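Local coordinates for protein MATE family efflux transporter (Vibrio cholerae, PDB 6IDP) that probably exports drugs and other toxic compounds across the bacterial inner membrane, changing conformation in a proton-dependent way, at residues A[146-149]-A[150-154]. Sequence-based numbering, arbitrary orientation.
Sequences MLYF and YYSVC. With OLC ((2R)-2,3-dihydroxypropyl (9Z)-octadec-9-enoate), chain B.
L147 lies over one face of the Y151 ring, one helical turn on. Its CG makes a CH-pi contact, 4.0 Å from the ring centroid and 29° off the ring normal. CD1 reaches the same ring at CE1, 3.6 Å away, while CD2 comes within 3.4 Å of Y151 OH. L147 CG stands anti to the backbone N (chi1 -178°), which carries the branch along the helix to the phenol. The backbone oxygen of L147 sits 3.3 Å above the Y151 ring plane, offset toward the rim, and also accepts the N-H of Y151.

S152 turns back on Y148. Its chi1 of -61° sets OG beside its own backbone N, and OG donates to Y148 O at 3.0 Å. The N-H of S152 binds that oxygen too, from the opposite face of the carbonyl plane. Two donors grip one oxygen, and the OG bond holds the side chain in this rotamer. Such i to i-4 bonds are common for serines in transmembrane helices. OG also lies 3.6 Å from Y148 CE2.

A monoolein chain runs past Y148 and Y151, its C8 3.7 Å from Y148 OH and its C18 3.6 Å from Y151 CE2. This turn belongs to the buried part of helix 124-156. Y151 packs on helix 161-184, Y148 and F149 on helix 54-80, and L147 and Y150 on helix 189-213. M146, F149 and Y150 meet helix 84-111.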
loop_
_atom_site.group_PDB
_atom_site.type_symbol
_atom_site.label_atom_id
_atom_site.label_comp_id
_atom_site.label_asym_id
_atom_site.label_seq_id
_atom_site.Cartn_x
_atom_site.Cartn_y
_atom_site.Cartn_z
ATOM N N MET A 146 -14.046 1.385 -4.279
ATOM C CA MET A 146 -15.185 0.625 -3.779
ATOM C C MET A 146 -14.888 -0.866 -3.686
ATOM O O MET A 146 -15.264 -1.517 -2.710
ATOM C CB MET A 146 -16.412 0.846 -4.666
ATOM C CG MET A 146 -16.946 2.260 -4.645
ATOM S SD MET A 146 -17.290 2.847 -2.978
ATOM C CE MET A 146 -18.453 1.609 -2.402
ATOM N N LEU A 147 -14.233 -1.405 -4.711
ATOM C CA LEU A 147 -13.817 -2.802 -4.692
ATOM C C LEU A 147 -12.861 -3.035 -3.524
ATOM O O LEU A 147 -12.946 -4.048 -2.832
ATOM C CB LEU A 147 -13.158 -3.196 -6.017
ATOM C CG LEU A 147 -12.715 -4.653 -6.181
ATOM C CD1 LEU A 147 -13.880 -5.603 -5.946
ATOM C CD2 LEU A 147 -12.111 -4.886 -7.557
ATOM N N TYR A 148 -11.964 -2.076 -3.303
ATOM C CA TYR A 148 -11.007 -2.160 -2.208
ATOM C C TYR A 148 -11.706 -2.146 -0.847
ATOM O O TYR A 148 -11.283 -2.838 0.081
ATOM C CB TYR A 148 -9.990 -1.016 -2.291
ATOM C CG TYR A 148 -8.900 -1.109 -1.244
ATOM C CD1 TYR A 148 -7.806 -1.944 -1.428
ATOM C CD2 TYR A 148 -8.966 -0.369 -0.069
ATOM C CE1 TYR A 148 -6.808 -2.041 -0.476
ATOM C CE2 TYR A 148 -7.971 -0.458 0.891
ATOM C CZ TYR A 148 -6.895 -1.295 0.680
ATOM O OH TYR A 148 -5.900 -1.390 1.626
ATOM N N PHE A 149 -12.770 -1.358 -0.730
ATOM C CA PHE A 149 -13.525 -1.285 0.517
ATOM C C PHE A 149 -14.232 -2.608 0.804
ATOM O O PHE A 149 -14.312 -3.037 1.955
ATOM C CB PHE A 149 -14.537 -0.134 0.474
ATOM C CG PHE A 149 -13.907 1.225 0.325
ATOM C CD1 PHE A 149 -12.679 1.507 0.907
ATOM C CD2 PHE A 149 -14.543 2.220 -0.407
ATOM C CE1 PHE A 149 -12.099 2.759 0.765
ATOM C CE2 PHE A 149 -13.965 3.472 -0.556
ATOM C CZ PHE A 149 -12.747 3.743 0.032
ATOM N N TYR A 150 -14.747 -3.249 -0.242
ATOM C CA TYR A 150 -15.315 -4.587 -0.103
ATOM C C TYR A 150 -14.244 -5.575 0.346
ATOM O O TYR A 150 -14.498 -6.439 1.186
ATOM C CB TYR A 150 -15.944 -5.066 -1.413
ATOM C CG TYR A 150 -17.352 -4.572 -1.655
ATOM C CD1 TYR A 150 -18.404 -4.994 -0.853
ATOM C CD2 TYR A 150 -17.634 -3.703 -2.702
ATOM C CE1 TYR A 150 -19.698 -4.551 -1.078
ATOM C CE2 TYR A 150 -18.920 -3.257 -2.936
ATOM C CZ TYR A 150 -19.947 -3.683 -2.122
ATOM O OH TYR A 150 -21.227 -3.237 -2.354
ATOM N N TYR A 151 -13.049 -5.444 -0.228
ATOM C CA TYR A 151 -11.914 -6.284 0.145
ATOM C C TYR A 151 -11.570 -6.105 1.619
ATOM O O TYR A 151 -11.203 -7.062 2.300
ATOM C CB TYR A 151 -10.681 -5.959 -0.709
ATOM C CG TYR A 151 -10.747 -6.441 -2.140
ATOM C CD1 TYR A 151 -11.743 -7.315 -2.560
ATOM C CD2 TYR A 151 -9.802 -6.029 -3.071
ATOM C CE1 TYR A 151 -11.796 -7.757 -3.874
ATOM C CE2 TYR A 151 -9.850 -6.463 -4.383
ATOM C CZ TYR A 151 -10.844 -7.326 -4.778
ATOM O OH TYR A 151 -10.887 -7.754 -6.083
ATOM N N SER A 152 -11.686 -4.872 2.099
ATOM C CA SER A 152 -11.365 -4.547 3.483
ATOM C C SER A 152 -12.381 -5.146 4.450
ATOM O O SER A 152 -12.024 -5.549 5.553
ATOM C CB SER A 152 -11.288 -3.031 3.675
ATOM O OG SER A 152 -10.265 -2.478 2.864
ATOM N N VAL A 153 -13.643 -5.201 4.034
ATOM C CA VAL A 153 -14.676 -5.838 4.840
ATOM C C VAL A 153 -14.452 -7.354 4.907
ATOM O O VAL A 153 -14.594 -7.955 5.972
ATOM C CB VAL A 153 -16.089 -5.526 4.294
ATOM C CG1 VAL A 153 -17.143 -6.355 5.014
ATOM C CG2 VAL A 153 -16.390 -4.039 4.433
ATOM N N CYS A 154 -14.091 -7.963 3.779
ATOM C CA CYS A 154 -13.742 -9.387 3.742
ATOM C C CYS A 154 -12.612 -9.708 4.706
ATOM O O CYS A 154 -12.705 -10.635 5.510
ATOM C CB CYS A 154 -13.321 -9.816 2.333
ATOM S SG CYS A 154 -14.627 -9.802 1.093
HETATM C C18 OLC B . -8.425 -4.145 -6.706
HETATM C C10 OLC B . -3.207 -1.019 -3.158
HETATM C C9 OLC B . -2.564 -1.574 -2.110
HETATM C C17 OLC B . -8.236 -3.005 -5.729
HETATM C C11 OLC B . -4.408 -0.127 -2.934
HETATM C C8 OLC B . -3.037 -1.312 -0.697
HETATM C C16 OLC B . -8.451 -1.686 -6.440
HETATM C C12 OLC B . -5.055 0.206 -4.262
HETATM C C15 OLC B . -7.584 -0.611 -5.817
HETATM C C13 OLC B . -5.268 -1.065 -5.056
HETATM C C14 OLC B . -6.146 -0.784 -6.257
#